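Local coordinates for periplasmic binding protein (Veillonella parvula, PDB 4MO9), which probably binds a solute, perhaps an iron complex, in the periplasm for delivery to a transporter, as TroA-like binding proteins do, at residues S178-N183 with D353-F358; R319-A324 with K349-K354. All blocks are in the same frame, centred on the assembly; numbering follows the deposited sequence.

Contact 1 (S178-N183 with D353-F358); sequences SKFYTN and DKFLPF
Phe180 and Lys354 mark the nearest approach of the two backbones, with their CA atoms 9.9 Å apart, so long side chains alone bridge the gap. Segment 178-183 is one part of the long helix 171-194. This is probably the long helix that connects the two lobes in TroA-like binding proteins. Segment 353-358 runs from the C-terminal part of helix 344-355 into the following loop. The two phenylalanines form a T-shaped pair. Phe355 turns its ring edge to the face of Phe180, with the planes at 85° and the centroids 5.8 Å apart. The CE2 corner of Phe355 does the touching and lies 4.0 Å from Phe180 CG. Phe180 has CG anti to its backbone N (chi1 177°), which carries the ring out toward helix 344-355. Arg184 adds a cation-pi contact to the same ring. No hydrogen bond joins the segments. Lys354 lies at the exposed border. Its CB sits over one face of the Phe355 ring, 3.9 Å above the plane. Beyond CG its chain bends at chi3 (64°) and again at chi4, and its CE comes 4.1 Å from Phe180 CD1.

Contact 2 (R319-A324 with K349-K354); sequences REVFDA and KEFYDK
Phe322 meets Phe351 in two aromatic ways. Phe322 CB stands over the centre of the Phe351 ring, 3.8 Å from its centroid, in a CH-pi contact only 11° off the ring normal. The Phe322 ring then turns its edge to the same partner, with planes at 86°, giving a T-shaped pair. With chi1 at -176°, CG of Phe351 lies opposite its backbone N and the ring reaches from the helix to the loop. Apolar contact adds Val321, whose two methyls both meet the far end of the Phe351 ring. Val321 CG1 is 3.6 Å from Phe351 CZ, and Val321 CG2 is 4.0 Å from it. The backbones come close here, with the CA atoms of Phe322 and Phe351 6.8 Å apart. Segment 319-324 holds a type I beta turn from Glu320 to Asp323. It leads from strand 310-313 of the mixed sheet to helix 324-334, and the contact sets this loop against helix 344-355 of the solute-binding fold. No hydrogen bond crosses between the segments; the loop's polar groups bond within the turn and to other parts of the chain. Asp323 N gives the turn bond to Glu320 O (3.0 Å). Val321 N donates to Glu320 OE1 at 3.0 Å, on the anti lone pair, and Glu320 OE2 takes a hydrogen bond from Gly49 N.

Both contacts use helix 344-355, and their centres lie 5 Å apart. Contact 2 is wholly buried, while contact 1 is buried at its aromatic pair and reaches the surface at a lysine. Contact 1 joins two helices through side chains alone and buries 110 Å². Contact 2 brings a loop closer to the helix and buries 186 Å². Each centres on an edge-to-face phenylalanine pair, and a third such pair, Phe351 with Phe355, ties the two together. The segments 178-183 and 319-324 also meet directly. Tyr181 OH lies 2.6 Å from Asp323 OD1, a probable hydrogen bond, which adds a polar tie beside the apolar ones.

Contact 1 (S178-N183 with D353-F358)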
loop_
_atom_site.group_PDB
_atom_site.type_symbol
_atom_site.label_atom_id
_atom_site.label_comp_id
_atom_site.label_asym_id
_atom_site.label_seq_id
_atom_site.Cartn_x
_atom_site.Cartn_y
_atom_site.Cartn_z
ATOM N N SER A 178 11.328 -4.727 10.388
ATOM C CA SER A 178 10.816 -6.079 10.178
ATOM C C SER A 178 10.116 -6.619 11.424
ATOM O O SER A 178 9.065 -7.271 11.333
ATOM C CB SER A 178 11.964 -7.015 9.792
ATOM O OG SER A 178 11.457 -8.298 9.466
ATOM N N LYS A 179 10.688 -6.353 12.592
ATOM C CA LYS A 179 10.082 -6.830 13.834
ATOM C C LYS A 179 8.815 -6.050 14.148
ATOM O O LYS A 179 7.831 -6.623 14.629
ATOM C CB LYS A 179 11.081 -6.761 14.995
ATOM C CG LYS A 179 12.184 -7.816 14.901
ATOM C CD LYS A 179 13.185 -7.647 16.025
ATOM C CE LYS A 179 14.304 -8.685 15.919
ATOM N NZ LYS A 179 15.254 -8.528 17.048
ATOM N N PHE A 180 8.829 -4.746 13.882
ATOM C CA PHE A 180 7.622 -3.927 14.052
ATOM C C PHE A 180 6.484 -4.510 13.227
ATOM O O PHE A 180 5.340 -4.633 13.697
ATOM C CB PHE A 180 7.897 -2.488 13.590
ATOM C CG PHE A 180 6.696 -1.577 13.655
ATOM C CD1 PHE A 180 6.520 -0.721 14.743
ATOM C CD2 PHE A 180 5.756 -1.559 12.630
ATOM C CE1 PHE A 180 5.410 0.136 14.807
ATOM C CE2 PHE A 180 4.645 -0.703 12.690
ATOM C CZ PHE A 180 4.476 0.140 13.783
ATOM N N TYR A 181 6.793 -4.831 11.974
ATOM C CA TYR A 181 5.808 -5.369 11.044
ATOM C C TYR A 181 5.363 -6.756 11.491
ATOM O O TYR A 181 4.150 -7.067 11.502
ATOM C CB TYR A 181 6.403 -5.476 9.635
ATOM C CG TYR A 181 5.391 -5.922 8.605
ATOM C CD1 TYR A 181 4.581 -4.993 7.953
ATOM C CD2 TYR A 181 5.228 -7.269 8.294
ATOM C CE1 TYR A 181 3.636 -5.394 7.016
ATOM C CE2 TYR A 181 4.294 -7.683 7.352
ATOM C CZ TYR A 181 3.500 -6.741 6.719
ATOM O OH TYR A 181 2.556 -7.149 5.790
ATOM N N THR A 182 6.348 -7.581 11.836
ATOM C CA THR A 182 6.119 -8.972 12.213
ATOM C C THR A 182 5.314 -9.098 13.505
ATOM O O THR A 182 4.406 -9.948 13.566
ATOM C CB THR A 182 7.460 -9.750 12.348
ATOM O OG1 THR A 182 8.181 -9.659 11.113
ATOM C CG2 THR A 182 7.219 -11.233 12.672
ATOM N N ASN A 183 5.645 -8.303 14.535
ATOM C CA ASN A 183 4.888 -8.333 15.795
ATOM C C ASN A 183 3.394 -8.235 15.490
ATOM O O ASN A 183 2.576 -8.960 16.057
ATOM C CB ASN A 183 5.233 -7.153 16.735
ATOM C CG ASN A 183 6.685 -7.141 17.210
ATOM O OD1 ASN A 183 7.398 -8.152 17.153
ATOM N ND2 ASN A 183 7.134 -5.971 17.688
ATOM N N ASP A 353 6.046 7.981 13.371
ATOM C CA ASP A 353 6.805 8.547 14.496
ATOM C C ASP A 353 8.179 7.887 14.649
ATOM O O ASP A 353 9.190 8.567 14.836
ATOM C CB ASP A 353 6.031 8.394 15.812
ATOM C CG ASP A 353 4.847 9.352 15.932
ATOM O OD1 ASP A 353 4.778 10.350 15.177
ATOM O OD2 ASP A 353 3.983 9.100 16.799
ATOM N N LYS A 354 8.208 6.561 14.555
ATOM C CA LYS A 354 9.437 5.793 14.770
ATOM C C LYS A 354 10.447 5.847 13.627
ATOM O O LYS A 354 11.655 5.941 13.882
ATOM C CB LYS A 354 9.120 4.324 15.079
ATOM C CG LYS A 354 8.761 4.041 16.532
ATOM C CD LYS A 354 8.334 2.581 16.734
ATOM C CE LYS A 354 9.471 1.602 16.432
ATOM N NZ LYS A 354 10.570 1.650 17.441
ATOM N N PHE A 355 9.973 5.784 12.380
ATOM C CA PHE A 355 10.876 5.539 11.239
ATOM C C PHE A 355 10.919 6.620 10.158
ATOM O O PHE A 355 11.969 6.849 9.556
ATOM C CB PHE A 355 10.520 4.216 10.562
ATOM C CG PHE A 355 10.543 3.038 11.486
ATOM C CD1 PHE A 355 11.711 2.683 12.148
ATOM C CD2 PHE A 355 9.399 2.271 11.683
ATOM C CE1 PHE A 355 11.739 1.591 13.003
ATOM C CE2 PHE A 355 9.424 1.170 12.534
ATOM C CZ PHE A 355 10.596 0.834 13.193
ATOM N N LEU A 356 9.783 7.268 9.898
ATOM C CA LEU A 356 9.693 8.172 8.752
ATOM C C LEU A 356 10.126 9.608 9.069
ATOM O O LEU A 356 9.882 10.123 10.161
ATOM C CB LEU A 356 8.284 8.136 8.137
ATOM C CG LEU A 356 7.931 6.815 7.445
ATOM C CD1 LEU A 356 6.474 6.790 6.956
ATOM C CD2 LEU A 356 8.874 6.550 6.279
ATOM N N PRO A 357 10.796 10.254 8.107
ATOM C CA PRO A 357 11.200 11.653 8.249
ATOM C C PRO A 357 10.051 12.618 7.928
ATOM O O PRO A 357 10.277 13.830 7.882
ATOM C CB PRO A 357 12.295 11.797 7.197
ATOM C CG PRO A 357 11.900 10.842 6.117
ATOM C CD PRO A 357 11.237 9.673 6.823
ATOM N N PHE A 358 8.855 12.091 7.704
ATOM C CA PHE A 358 7.694 12.926 7.388
ATOM C C PHE A 358 6.720 12.895 8.565
ATOM O O PHE A 358 6.549 11.844 9.192
ATOM C CB PHE A 358 7.002 12.413 6.117
ATOM C CG PHE A 358 7.958 12.103 4.985
ATOM C CD1 PHE A 358 8.676 13.118 4.366
ATOM C CD2 PHE A 358 8.127 10.800 4.539
ATOM C CE1 PHE A 358 9.558 12.835 3.327
ATOM C CE2 PHE A 358 9.005 10.505 3.505
ATOM C CZ PHE A 358 9.723 11.527 2.897
#

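Contact 2 (R319-A324 with K349-K354)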
loop_
_atom_site.group_PDB
_atom_site.type_symbol
_atom_site.label_atom_id
_atom_site.label_comp_id
_atom_site.label_asym_id
_atom_site.label_seq_id
_atom_site.Cartn_x
_atom_site.Cartn_y
_atom_site.Cartn_z
ATOM N N ARG A 319 0.060 -3.347 0.173
ATOM C CA ARG A 319 1.298 -3.618 -0.571
ATOM C C ARG A 319 2.422 -2.634 -0.229
ATOM O O ARG A 319 3.150 -2.159 -1.116
ATOM C CB ARG A 319 1.062 -3.774 -2.099
ATOM C CG ARG A 319 0.215 -2.698 -2.816
ATOM C CD ARG A 319 1.022 -1.445 -3.209
ATOM N NE ARG A 319 0.220 -0.464 -3.960
ATOM C CZ ARG A 319 -0.336 0.620 -3.422
ATOM N NH1 ARG A 319 -0.184 0.872 -2.122
ATOM N NH2 ARG A 319 -1.044 1.460 -4.176
ATOM N N GLU A 320 2.582 -2.362 1.067
ATOM C CA GLU A 320 3.622 -1.441 1.524
ATOM C C GLU A 320 4.227 -1.853 2.853
ATOM O O GLU A 320 3.655 -2.670 3.595
ATOM C CB GLU A 320 3.087 -0.000 1.648
ATOM C CG GLU A 320 3.341 0.896 0.421
ATOM C CD GLU A 320 4.829 1.111 0.119
ATOM O OE1 GLU A 320 5.697 0.720 0.952
ATOM O OE2 GLU A 320 5.136 1.692 -0.955
ATOM N N VAL A 321 5.370 -1.245 3.152
ATOM C CA VAL A 321 6.118 -1.558 4.361
ATOM C C VAL A 321 5.295 -1.295 5.622
ATOM O O VAL A 321 5.495 -1.970 6.640
ATOM C CB VAL A 321 7.466 -0.787 4.399
ATOM C CG1 VAL A 321 7.213 0.734 4.475
ATOM C CG2 VAL A 321 8.341 -1.263 5.562
ATOM N N PHE A 322 4.362 -0.339 5.560
ATOM C CA PHE A 322 3.550 -0.015 6.727
ATOM C C PHE A 322 2.158 -0.683 6.732
ATOM O O PHE A 322 1.287 -0.287 7.521
ATOM C CB PHE A 322 3.416 1.519 6.909
ATOM C CG PHE A 322 3.014 2.266 5.649
ATOM C CD1 PHE A 322 2.043 1.754 4.786
ATOM C CD2 PHE A 322 3.598 3.495 5.337
ATOM C CE1 PHE A 322 1.675 2.441 3.628
ATOM C CE2 PHE A 322 3.234 4.192 4.182
ATOM C CZ PHE A 322 2.272 3.660 3.324
ATOM N N ASP A 323 1.941 -1.682 5.872
ATOM C CA ASP A 323 0.587 -2.239 5.713
ATOM C C ASP A 323 0.113 -3.142 6.854
ATOM O O ASP A 323 -1.015 -3.641 6.819
ATOM C CB ASP A 323 0.338 -2.871 4.315
ATOM C CG ASP A 323 0.974 -4.249 4.130
ATOM O OD1 ASP A 323 1.402 -4.925 5.104
ATOM O OD2 ASP A 323 1.058 -4.675 2.952
ATOM N N ALA A 324 0.960 -3.336 7.865
ATOM C CA ALA A 324 0.538 -4.062 9.065
ATOM C C ALA A 324 -0.701 -3.405 9.657
ATOM O O ALA A 324 -1.555 -4.076 10.246
ATOM C CB ALA A 324 1.656 -4.090 10.098
ATOM N N LYS A 349 0.439 5.684 12.805
ATOM C CA LYS A 349 1.086 6.847 13.426
ATOM C C LYS A 349 2.456 6.478 14.015
ATOM O O LYS A 349 3.444 7.206 13.849
ATOM C CB LYS A 349 0.177 7.451 14.514
ATOM C CG LYS A 349 0.829 8.595 15.272
ATOM C CD LYS A 349 -0.071 9.181 16.348
ATOM C CE LYS A 349 0.710 10.187 17.174
ATOM N NZ LYS A 349 1.321 11.236 16.313
ATOM N N GLU A 350 2.516 5.336 14.689
ATOM C CA GLU A 350 3.759 4.905 15.312
ATOM C C GLU A 350 4.820 4.570 14.260
ATOM O O GLU A 350 6.009 4.851 14.467
ATOM C CB GLU A 350 3.507 3.714 16.236
ATOM C CG GLU A 350 4.689 3.342 17.112
ATOM C CD GLU A 350 4.343 2.263 18.119
ATOM O OE1 GLU A 350 3.132 1.989 18.313
ATOM O OE2 GLU A 350 5.285 1.694 18.714
ATOM N N PHE A 351 4.401 3.994 13.132
ATOM C CA PHE A 351 5.354 3.718 12.057
ATOM C C PHE A 351 5.960 5.040 11.593
ATOM O O PHE A 351 7.178 5.148 11.421
ATOM C CB PHE A 351 4.708 2.969 10.880
ATOM C CG PHE A 351 5.689 2.590 9.812
ATOM C CD1 PHE A 351 6.259 1.327 9.796
ATOM C CD2 PHE A 351 6.068 3.506 8.839
ATOM C CE1 PHE A 351 7.205 0.980 8.814
ATOM C CE2 PHE A 351 7.013 3.174 7.863
ATOM C CZ PHE A 351 7.575 1.916 7.846
ATOM N N TYR A 352 5.119 6.050 11.393
ATOM C CA TYR A 352 5.636 7.377 11.042
ATOM C C TYR A 352 6.548 7.937 12.135
ATOM O O TYR A 352 7.680 8.350 11.847
ATOM C CB TYR A 352 4.499 8.371 10.781
ATOM C CG TYR A 352 3.980 8.381 9.360
ATOM C CD1 TYR A 352 3.158 7.362 8.894
ATOM C CD2 TYR A 352 4.300 9.418 8.493
ATOM C CE1 TYR A 352 2.674 7.363 7.589
ATOM C CE2 TYR A 352 3.834 9.430 7.183
ATOM C CZ TYR A 352 3.011 8.406 6.737
ATOM O OH TYR A 352 2.542 8.412 5.431
ATOM N N ASP A 353 6.046 7.981 13.371
ATOM C CA ASP A 353 6.805 8.547 14.496
ATOM C C ASP A 353 8.179 7.887 14.649
ATOM O O ASP A 353 9.190 8.567 14.836
ATOM C CB ASP A 353 6.031 8.394 15.812
ATOM C CG ASP A 353 4.847 9.352 15.932
ATOM O OD1 ASP A 353 4.778 10.350 15.177
ATOM O OD2 ASP A 353 3.983 9.100 16.799
ATOM N N LYS A 354 8.208 6.561 14.555
ATOM C CA LYS A 354 9.437 5.793 14.770
ATOM C C LYS A 354 10.447 5.847 13.627
ATOM O O LYS A 354 11.655 5.941 13.882
ATOM C CB LYS A 354 9.120 4.324 15.079
ATOM C CG LYS A 354 8.761 4.041 16.532
ATOM C CD LYS A 354 8.334 2.581 16.734
ATOM C CE LYS A 354 9.471 1.602 16.432
ATOM N NZ LYS A 354 10.570 1.650 17.441
#